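Local atomic coordinates of AlyGC (Glaciecola chathamensis, PDB entry 5GKD), a protein that cleaves the polysaccharide alginate as a family 6 polysaccharide lyase, probably by beta-elimination with the help of bound calcium. Residues 301-306 against 629-634; 211-216 against 262-267; 223-228 against 237-242. All blocks are in the same frame, centred on the assembly; numbering follows the deposited sequence.

Contact 1: 301-306 against 629-634; sequences NRYHQV and TDESTF. With CO3 (carbonate ion), chain J.
At the carbonate pocket, between the two parallel beta-helices of the chain, Arg302 and Tyr303 face Glu631. The loop 301-306 follows strand 289-292 of the first beta-helix. The loop 629-634 follows strand 622-625 of the second. The contact is small and polar. Glu631 OE1 lies 4.2 Å from Arg302 NH2, too far for a salt bridge, and it approaches the guanidinium obliquely. The same OE1 is 4.1 Å from Tyr303 OH. Glu631 reaches this far because its chain is extended beyond CG (chi2 174°). Its other oxygen, OE2, makes salt bridges to Arg332 and Arg284, while Arg302 NE pairs with Glu331. Several acidic and basic groups thus share the cleft, which probably fixes how Glu631 and Arg302 are turned.

Arg302 and Tyr303 also pack on each other. Tyr303 CE2 sits over the centre of the guanidinium face, 3.7 Å above its plane, so the ring presents its edge to that face. Beyond this edge contact, the phenol reaches into the pocket. Tyr303 OH makes a 2.5 Å hydrogen bond to O2 of the carbonate, which lies near the ring plane.

On the other loop an Asx turn shapes the backbone next to Glu631. Ser632 N binds Asp630 OD2 at 2.8 Å, from above the carboxylate plane. Ser632 OG binds Asp630 OD1 at 2.7 Å, on its syn side. Two bonds therefore hold the carboxylate of Asp630 against its own loop. The carbonate probably came from the crystallisation liquor, but it probably marks an anion pocket. A pocket lined by loops on the side of a parallel beta-helix is characteristic of the pectate-lyase-like fold.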
loop_
_atom_site.group_PDB
_atom_site.type_symbol
_atom_site.label_atom_id
_atom_site.label_comp_id
_atom_site.label_asym_id
_atom_site.label_seq_id
_atom_site.Cartn_x
_atom_site.Cartn_y
_atom_site.Cartn_z
ATOM N N ASN A 301 24.241 21.216 -3.773
ATOM C CA ASN A 301 23.841 19.858 -4.043
ATOM C C ASN A 301 23.585 19.470 -5.488
ATOM O O ASN A 301 23.009 18.462 -5.747
ATOM C CB ASN A 301 22.627 19.487 -3.188
ATOM C CG ASN A 301 21.354 20.158 -3.645
ATOM O OD1 ASN A 301 21.374 21.142 -4.284
ATOM N ND2 ASN A 301 20.271 19.618 -3.272
ATOM N N ARG A 302 24.025 20.290 -6.417
ATOM C CA ARG A 302 23.860 20.031 -7.833
ATOM C C ARG A 302 25.122 19.461 -8.490
ATOM O O ARG A 302 25.473 18.355 -8.233
ATOM C CB ARG A 302 23.392 21.271 -8.554
ATOM C CG ARG A 302 21.936 21.296 -8.931
ATOM C CD ARG A 302 21.340 19.932 -9.185
ATOM N NE ARG A 302 20.941 19.710 -10.548
ATOM C CZ ARG A 302 20.310 18.639 -10.953
ATOM N NH1 ARG A 302 19.993 17.707 -10.100
ATOM N NH2 ARG A 302 19.985 18.511 -12.204
ATOM N N TYR A 303 25.787 20.220 -9.336
ATOM C CA TYR A 303 26.971 19.720 -10.009
ATOM C C TYR A 303 28.006 20.820 -10.210
ATOM O O TYR A 303 27.734 21.765 -10.852
ATOM C CB TYR A 303 26.601 19.056 -11.344
ATOM C CG TYR A 303 25.695 17.847 -11.278
ATOM C CD1 TYR A 303 26.219 16.585 -11.093
ATOM C CD2 TYR A 303 24.338 17.964 -11.396
ATOM C CE1 TYR A 303 25.432 15.502 -11.068
ATOM C CE2 TYR A 303 23.531 16.869 -11.353
ATOM C CZ TYR A 303 24.077 15.644 -11.172
ATOM O OH TYR A 303 23.280 14.573 -11.129
ATOM N N HIS A 304 29.181 20.680 -9.637
ATOM C CA HIS A 304 30.207 21.686 -9.768
ATOM C C HIS A 304 31.159 21.378 -10.910
ATOM O O HIS A 304 31.561 20.258 -11.085
ATOM C CB HIS A 304 30.931 21.906 -8.458
ATOM C CG HIS A 304 30.035 22.314 -7.348
ATOM N ND1 HIS A 304 29.149 21.454 -6.766
ATOM C CD2 HIS A 304 29.885 23.493 -6.711
ATOM C CE1 HIS A 304 28.492 22.078 -5.825
ATOM N NE2 HIS A 304 28.908 23.318 -5.778
ATOM N N GLN A 305 31.490 22.402 -11.678
ATOM C CA GLN A 305 32.323 22.269 -12.865
ATOM C C GLN A 305 33.627 21.546 -12.551
ATOM O O GLN A 305 34.264 21.797 -11.527
ATOM C CB GLN A 305 32.609 23.664 -13.420
ATOM C CG GLN A 305 33.567 23.725 -14.614
ATOM C CD GLN A 305 33.826 25.154 -15.057
ATOM O OE1 GLN A 305 34.108 26.022 -14.233
ATOM N NE2 GLN A 305 33.720 25.406 -16.361
ATOM N N VAL A 306 34.017 20.632 -13.435
ATOM C CA VAL A 306 35.317 19.989 -13.296
ATOM C C VAL A 306 36.416 21.005 -13.581
ATOM O O VAL A 306 36.445 21.640 -14.641
ATOM C CB VAL A 306 35.430 18.773 -14.226
ATOM C CG1 VAL A 306 36.855 18.289 -14.263
ATOM C CG2 VAL A 306 34.544 17.674 -13.734
ATOM N N THR A 629 12.907 13.679 -11.486
ATOM C CA THR A 629 14.080 14.156 -12.197
ATOM C C THR A 629 15.344 13.462 -11.705
ATOM O O THR A 629 16.436 14.010 -11.825
ATOM C CB THR A 629 14.194 15.675 -12.059
ATOM O OG1 THR A 629 14.243 16.022 -10.679
ATOM C CG2 THR A 629 12.976 16.356 -12.642
ATOM N N ASP A 630 15.217 12.255 -11.173
ATOM C CA ASP A 630 16.391 11.527 -10.708
ATOM C C ASP A 630 17.209 10.983 -11.872
ATOM O O ASP A 630 16.674 10.487 -12.865
ATOM C CB ASP A 630 15.981 10.382 -9.787
ATOM C CG ASP A 630 17.162 9.558 -9.335
ATOM O OD1 ASP A 630 17.908 10.058 -8.478
ATOM O OD2 ASP A 630 17.347 8.418 -9.829
ATOM N N GLU A 631 18.515 11.054 -11.730
ATOM C CA GLU A 631 19.435 10.474 -12.697
ATOM C C GLU A 631 20.363 9.466 -12.030
ATOM O O GLU A 631 21.526 9.329 -12.399
ATOM C CB GLU A 631 20.233 11.565 -13.406
ATOM C CG GLU A 631 19.367 12.570 -14.152
ATOM C CD GLU A 631 20.174 13.729 -14.717
ATOM O OE1 GLU A 631 20.358 14.727 -13.989
ATOM O OE2 GLU A 631 20.624 13.634 -15.884
ATOM N N SER A 632 19.848 8.725 -11.058
ATOM C CA SER A 632 20.665 7.813 -10.282
ATOM C C SER A 632 20.514 6.356 -10.666
ATOM O O SER A 632 21.122 5.503 -10.008
ATOM C CB SER A 632 20.344 7.972 -8.801
ATOM O OG SER A 632 20.526 9.305 -8.407
ATOM N N THR A 633 19.726 6.039 -11.692
ATOM C CA THR A 633 19.358 4.662 -12.013
ATOM C C THR A 633 19.467 4.439 -13.519
ATOM O O THR A 633 19.715 5.366 -14.290
ATOM C CB THR A 633 17.935 4.341 -11.523
ATOM O OG1 THR A 633 17.010 5.249 -12.128
ATOM C CG2 THR A 633 17.837 4.487 -10.018
ATOM N N PHE A 634 19.255 3.194 -13.944
ATOM C CA PHE A 634 19.396 2.832 -15.342
ATOM C C PHE A 634 18.112 2.326 -15.973
ATOM O O PHE A 634 18.047 2.226 -17.203
ATOM C CB PHE A 634 20.488 1.759 -15.505
ATOM C CG PHE A 634 21.781 2.101 -14.831
ATOM C CD1 PHE A 634 22.420 3.298 -15.094
ATOM C CD2 PHE A 634 22.346 1.235 -13.906
ATOM C CE1 PHE A 634 23.615 3.616 -14.481
ATOM C CE2 PHE A 634 23.544 1.557 -13.279
ATOM C CZ PHE A 634 24.180 2.749 -13.574
HETATM C C CO3 J . 23.978 11.890 -8.813
HETATM O O1 CO3 J . 24.819 10.899 -8.716
HETATM O O2 CO3 J . 23.949 12.404 -10.006
HETATM O O3 CO3 J . 23.254 12.318 -7.748
#

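Contact 2: 211-216 against 262-267; sequences GEVEII and GIRVIN. With CA (calcium ion), chain E; CO3 (carbonate ion), chain J.
Arg264 sends its CG anti to the backbone N (chi1 176°), then bends at chi3 (61°), and so brings NH2 up to Glu214 and Val213. Glu214 keeps an extended chain beyond CG and crosses Arg264 at about a right angle. Strands 214-219 and 263-265, which the segments enter, flank strand 236-241 on one face of the right-handed parallel beta-helix of the pectate-lyase-like clan.

The touching is done by carbon; the charges are only near each other. Glu214 CG meets the edge of the guanidinium, 3.5 Å from Arg264 NH2. Val213 CG1 reaches the same nitrogen obliquely. The Glu214 carboxylate is turned 74° from the guanidinium plane, and OE2 lies well out of that plane, so no N-H of Arg264 points at it. OE2 accepts a hydrogen bond from Ser217 OG instead. The opposite charges probably still attract.

Arg264 serves the carbonate, the two glutamates the calcium. Arg264 NH2 gives the carbonate O1 a nearly straight bond of 2.7 Å, while NH1 to O2 is weak. Arg264 NE is held by Thr238 OG1, a second-shell contact that helps set the guanidinium. Glu214 OE1 binds calcium at 2.4 Å. Glu212 adds both of its oxygens, OE2 at 2.5 Å and OE1 at 2.8 Å. Asn180 and Glu183 complete the protein ligands. Glu212 OE2 also accepts from Glu214 N at 3.1 Å, on the anti side, which ties the two metal-binding residues together. Water 1 bridges the two ions: it lies 2.5 Å from the calcium and donates to carbonate O3.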
loop_
_atom_site.group_PDB
_atom_site.type_symbol
_atom_site.label_atom_id
_atom_site.label_comp_id
_atom_site.label_asym_id
_atom_site.label_seq_id
_atom_site.Cartn_x
_atom_site.Cartn_y
_atom_site.Cartn_z
ATOM N N GLY A 211 23.339 -1.311 -5.815
ATOM C CA GLY A 211 22.234 -0.513 -5.303
ATOM C C GLY A 211 21.766 0.563 -6.265
ATOM O O GLY A 211 20.559 0.807 -6.395
ATOM N N GLU A 212 22.705 1.202 -6.968
ATOM C CA GLU A 212 22.422 2.373 -7.801
ATOM C C GLU A 212 23.681 2.815 -8.543
ATOM O O GLU A 212 24.718 2.151 -8.463
ATOM C CB GLU A 212 21.903 3.531 -6.960
ATOM C CG GLU A 212 22.887 3.933 -5.874
ATOM C CD GLU A 212 22.835 5.416 -5.559
ATOM O OE1 GLU A 212 22.111 5.833 -4.634
ATOM O OE2 GLU A 212 23.516 6.166 -6.263
ATOM N N VAL A 213 23.632 3.962 -9.216
ATOM C CA VAL A 213 24.782 4.375 -10.018
ATOM C C VAL A 213 26.018 4.633 -9.156
ATOM O O VAL A 213 27.149 4.440 -9.614
ATOM C CB VAL A 213 24.433 5.605 -10.875
ATOM C CG1 VAL A 213 24.331 6.852 -10.019
ATOM C CG2 VAL A 213 25.477 5.770 -11.987
ATOM N N GLU A 214 25.847 5.072 -7.914
ATOM C CA GLU A 214 26.985 5.337 -7.044
ATOM C C GLU A 214 27.198 4.148 -6.123
ATOM O O GLU A 214 26.378 3.891 -5.243
ATOM C CB GLU A 214 26.780 6.604 -6.226
ATOM C CG GLU A 214 26.660 7.888 -7.025
ATOM C CD GLU A 214 26.497 9.069 -6.101
ATOM O OE1 GLU A 214 25.442 9.161 -5.460
ATOM O OE2 GLU A 214 27.429 9.880 -5.985
ATOM N N ILE A 215 28.283 3.411 -6.349
ATOM C CA ILE A 215 28.778 2.466 -5.354
ATOM C C ILE A 215 29.358 3.226 -4.171
ATOM O O ILE A 215 28.944 3.038 -3.023
ATOM C CB ILE A 215 29.840 1.531 -5.968
ATOM C CG1 ILE A 215 29.294 0.719 -7.136
ATOM C CG2 ILE A 215 30.448 0.603 -4.913
ATOM C CD1 ILE A 215 30.434 0.165 -7.979
ATOM N N ILE A 216 30.355 4.062 -4.442
ATOM C CA ILE A 216 30.913 5.021 -3.497
ATOM C C ILE A 216 30.491 6.415 -3.934
ATOM O O ILE A 216 30.616 6.762 -5.110
ATOM C CB ILE A 216 32.449 4.932 -3.435
ATOM C CG1 ILE A 216 32.891 3.542 -2.971
ATOM C CG2 ILE A 216 32.988 6.038 -2.563
ATOM C CD1 ILE A 216 34.392 3.359 -2.894
ATOM N N GLY A 262 33.415 2.125 -13.276
ATOM C CA GLY A 262 33.388 3.490 -13.662
ATOM C C GLY A 262 34.026 4.328 -12.556
ATOM O O GLY A 262 33.756 4.116 -11.377
ATOM N N ILE A 263 34.864 5.289 -12.927
ATOM C CA ILE A 263 35.175 6.429 -12.074
ATOM C C ILE A 263 34.513 7.644 -12.712
ATOM O O ILE A 263 34.654 7.866 -13.923
ATOM C CB ILE A 263 36.692 6.633 -11.917
ATOM C CG1 ILE A 263 37.328 5.470 -11.144
ATOM C CG2 ILE A 263 37.010 7.946 -11.205
ATOM C CD1 ILE A 263 38.857 5.439 -11.260
ATOM N N ARG A 264 33.777 8.414 -11.908
ATOM C CA ARG A 264 33.047 9.595 -12.367
ATOM C C ARG A 264 33.595 10.826 -11.662
ATOM O O ARG A 264 33.558 10.916 -10.425
ATOM C CB ARG A 264 31.538 9.469 -12.109
ATOM C CG ARG A 264 30.756 10.734 -12.492
ATOM C CD ARG A 264 29.278 10.451 -12.754
ATOM N NE ARG A 264 28.604 9.905 -11.571
ATOM C CZ ARG A 264 27.445 10.339 -11.082
ATOM N NH1 ARG A 264 26.791 11.333 -11.661
ATOM N NH2 ARG A 264 26.931 9.759 -10.010
ATOM N N VAL A 265 34.079 11.777 -12.453
ATOM C CA VAL A 265 34.797 12.943 -11.967
ATOM C C VAL A 265 33.877 14.147 -12.041
ATOM O O VAL A 265 33.343 14.461 -13.108
ATOM C CB VAL A 265 36.074 13.189 -12.787
ATOM C CG1 VAL A 265 36.835 14.367 -12.218
ATOM C CG2 VAL A 265 36.929 11.944 -12.786
ATOM N N ILE A 266 33.733 14.841 -10.942
ATOM C CA ILE A 266 32.982 16.072 -10.805
ATOM C C ILE A 266 33.779 16.887 -9.813
ATOM O O ILE A 266 34.534 16.345 -9.126
ATOM C CB ILE A 266 31.557 15.864 -10.253
ATOM C CG1 ILE A 266 30.839 14.734 -10.969
ATOM C CG2 ILE A 266 30.778 17.163 -10.295
ATOM C CD1 ILE A 266 29.672 14.164 -10.243
ATOM N N ASN A 267 33.593 18.183 -9.755
ATOM C CA ASN A 267 34.269 19.073 -8.830
ATOM C C ASN A 267 35.755 19.378 -9.099
ATOM O O ASN A 267 36.245 19.100 -10.134
ATOM C CB ASN A 267 33.945 18.721 -7.374
ATOM C CG ASN A 267 32.543 18.147 -7.202
ATOM O OD1 ASN A 267 31.589 18.832 -7.305
ATOM N ND2 ASN A 267 32.455 16.899 -7.038
HETATM CA CA CA E . 23.128 8.402 -5.286
HETATM C C CO3 J . 23.978 11.890 -8.813
HETATM O O1 CO3 J . 24.819 10.899 -8.716
HETATM O O2 CO3 J . 23.949 12.404 -10.006
HETATM O O3 CO3 J . 23.254 12.318 -7.748
HETATM O O HOH W 1 22.860 9.351 -7.575
#

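Contact 3: 223-228 against 237-242; sequences NSIRNN and LTLRHG. With CO3 (carbonate ion), chain J; PO4 (phosphate ion), chain H.
Ile225 meets two leucines of strand 236-241. Its CG2 is 3.8 Å from Leu237 CD1, and its CD1 lies a looser 4.5 Å from Leu239 CD1. The side chains of Ile225 and Leu237 lie alongside, pointing in opposite senses. Leu237, its CG trans to N at chi1 -170°, points into the interior of the beta-helix. No hydrogen bond joins the two segments, which lie on different faces of the coil.

The next shell is also apolar. Ile216 packs on Ile225, and Val247 of strand 246-253 touches both leucines. Backbone hydrogen bonds to Ile246 and Glu248 tie Ile225 to strand 246-253, its parallel neighbour.

Alternation along the second strand turns Arg240 the other way, to the pocket. Its NE donates to carbonate O3 at 3.0 Å. Arg240 NE also lies 3.1 Å from O3 of a modelled phosphate. Phosphate O3 and carbonate O3 are only 1.3 Å apart, so the simultaneous presence of both ions is doubtful. His241 NE2 sits over one guanidinium face. The strand thus joins two environments: Leu237 and Leu239 face the apolar interior while Arg240 of the same strand donates to the anion.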
loop_
_atom_site.group_PDB
_atom_site.type_symbol
_atom_site.label_atom_id
_atom_site.label_comp_id
_atom_site.label_asym_id
_atom_site.label_seq_id
_atom_site.Cartn_x
_atom_site.Cartn_y
_atom_site.Cartn_z
ATOM N N ASN A 223 39.708 13.319 0.757
ATOM C CA ASN A 223 39.676 11.923 1.132
ATOM C C ASN A 223 40.594 11.143 0.211
ATOM O O ASN A 223 40.974 11.615 -0.854
ATOM C CB ASN A 223 38.246 11.391 1.066
ATOM C CG ASN A 223 37.316 12.146 1.992
ATOM O OD1 ASN A 223 37.671 12.426 3.137
ATOM N ND2 ASN A 223 36.132 12.510 1.492
ATOM N N SER A 224 40.950 9.939 0.633
ATOM C CA SER A 224 41.819 9.059 -0.143
ATOM C C SER A 224 41.126 7.712 -0.328
ATOM O O SER A 224 40.893 6.983 0.642
ATOM C CB SER A 224 43.185 8.917 0.545
ATOM O OG SER A 224 43.893 7.807 0.041
ATOM N N ILE A 225 40.761 7.403 -1.566
ATOM C CA ILE A 225 40.031 6.180 -1.897
ATOM C C ILE A 225 40.944 5.346 -2.778
ATOM O O ILE A 225 41.158 5.680 -3.951
ATOM C CB ILE A 225 38.695 6.482 -2.591
ATOM C CG1 ILE A 225 37.865 7.427 -1.719
ATOM C CG2 ILE A 225 37.936 5.200 -2.848
ATOM C CD1 ILE A 225 36.793 8.186 -2.485
ATOM N N ARG A 226 41.499 4.271 -2.220
ATOM C CA ARG A 226 42.690 3.648 -2.771
ATOM C C ARG A 226 42.631 2.156 -2.609
ATOM O O ARG A 226 42.077 1.638 -1.628
ATOM C CB ARG A 226 43.947 4.147 -2.078
ATOM C CG ARG A 226 43.856 3.733 -0.607
ATOM C CD ARG A 226 44.835 4.374 0.306
ATOM N NE ARG A 226 46.082 4.652 -0.352
ATOM C CZ ARG A 226 47.046 3.771 -0.477
ATOM N NH1 ARG A 226 46.918 2.534 0.002
ATOM N NH2 ARG A 226 48.150 4.101 -1.091
ATOM N N ASN A 227 43.194 1.431 -3.582
ATOM C CA ASN A 227 43.498 0.018 -3.431
ATOM C C ASN A 227 42.257 -0.827 -3.177
ATOM O O ASN A 227 42.348 -1.887 -2.562
ATOM C CB ASN A 227 44.492 -0.208 -2.295
ATOM C CG ASN A 227 45.865 0.306 -2.625
ATOM O OD1 ASN A 227 46.108 1.502 -2.566
ATOM N ND2 ASN A 227 46.769 -0.592 -2.990
ATOM N N ASN A 228 41.104 -0.398 -3.664
ATOM C CA ASN A 228 39.882 -1.168 -3.537
ATOM C C ASN A 228 39.605 -1.942 -4.819
ATOM O O ASN A 228 40.040 -1.555 -5.900
ATOM C CB ASN A 228 38.702 -0.251 -3.219
ATOM C CG ASN A 228 38.957 0.600 -2.007
ATOM O OD1 ASN A 228 38.822 0.136 -0.866
ATOM N ND2 ASN A 228 39.355 1.848 -2.237
ATOM N N LEU A 237 32.422 4.530 -8.817
ATOM C CA LEU A 237 33.034 5.353 -7.784
ATOM C C LEU A 237 32.857 6.803 -8.212
ATOM O O LEU A 237 33.545 7.267 -9.120
ATOM C CB LEU A 237 34.507 4.996 -7.631
ATOM C CG LEU A 237 35.342 5.533 -6.473
ATOM C CD1 LEU A 237 36.731 4.868 -6.484
ATOM C CD2 LEU A 237 35.463 7.032 -6.472
ATOM N N THR A 238 31.955 7.525 -7.565
ATOM C CA THR A 238 31.624 8.878 -7.978
ATOM C C THR A 238 32.226 9.882 -7.001
ATOM O O THR A 238 32.020 9.788 -5.785
ATOM C CB THR A 238 30.116 9.081 -8.081
ATOM O OG1 THR A 238 29.610 8.381 -9.232
ATOM C CG2 THR A 238 29.794 10.571 -8.217
ATOM N N LEU A 239 32.994 10.816 -7.546
ATOM C CA LEU A 239 33.453 12.014 -6.849
ATOM C C LEU A 239 32.329 13.043 -6.965
ATOM O O LEU A 239 32.329 13.922 -7.828
ATOM C CB LEU A 239 34.761 12.504 -7.459
ATOM C CG LEU A 239 36.104 12.119 -6.830
ATOM C CD1 LEU A 239 36.035 10.904 -5.928
ATOM C CD2 LEU A 239 37.231 11.987 -7.861
ATOM N N ARG A 240 31.346 12.916 -6.064
ATOM C CA ARG A 240 30.038 13.550 -6.221
ATOM C C ARG A 240 30.048 15.028 -5.840
ATOM O O ARG A 240 29.589 15.876 -6.615
ATOM C CB ARG A 240 29.004 12.808 -5.371
ATOM C CG ARG A 240 27.611 13.354 -5.511
ATOM C CD ARG A 240 27.061 13.113 -6.918
ATOM N NE ARG A 240 25.809 13.829 -7.121
ATOM C CZ ARG A 240 25.726 15.111 -7.465
ATOM N NH1 ARG A 240 26.826 15.821 -7.670
ATOM N NH2 ARG A 240 24.532 15.680 -7.602
ATOM N N HIS A 241 30.498 15.340 -4.619
ATOM C CA HIS A 241 30.644 16.701 -4.139
ATOM C C HIS A 241 31.970 16.801 -3.404
ATOM O O HIS A 241 32.477 15.808 -2.885
ATOM C CB HIS A 241 29.528 17.148 -3.154
ATOM C CG HIS A 241 28.136 17.094 -3.702
ATOM N ND1 HIS A 241 27.759 17.723 -4.872
ATOM C CD2 HIS A 241 27.017 16.514 -3.209
ATOM C CE1 HIS A 241 26.471 17.522 -5.080
ATOM N NE2 HIS A 241 25.998 16.786 -4.088
ATOM N N GLY A 242 32.511 18.006 -3.322
ATOM C CA GLY A 242 33.745 18.119 -2.555
ATOM C C GLY A 242 34.983 17.890 -3.398
ATOM O O GLY A 242 34.980 17.145 -4.375
HETATM C C CO3 J . 23.978 11.890 -8.813
HETATM O O1 CO3 J . 24.819 10.899 -8.716
HETATM O O2 CO3 J . 23.949 12.404 -10.006
HETATM O O3 CO3 J . 23.254 12.318 -7.748
HETATM P P PO4 H . 23.362 11.946 -5.006
HETATM O O1 PO4 H . 24.814 11.595 -4.823
HETATM O O2 PO4 H . 22.586 10.738 -4.656
HETATM O O3 PO4 H . 23.110 12.381 -6.474
HETATM O O4 PO4 H . 23.036 12.969 -3.944
#

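How the contacts relate
Each contact supplies one residue that hydrogen-bonds the carbonate: Tyr303, Arg264 and Arg240. Contacts 2 and 3 are centred about 9 Å apart. Strand 236-241 of contact 3 lies between the two strands of contact 2, with probable hydrogen bonds Ile216 O to Thr238 N and Gly262 O to Leu237 N, both 2.9 Å. Contact 3 is nested in the loop that contact 2 closes. Contact 1, about 10 Å from contact 2 between centres, adds the second beta-helix: Ser632 O lies 3.0 Å from Val213 N, beside the calcium ligands. Its centre is about 16 Å from that of contact 3, yet Arg302 O and Arg240 NH2 form a probable hydrogen bond of 2.9 Å.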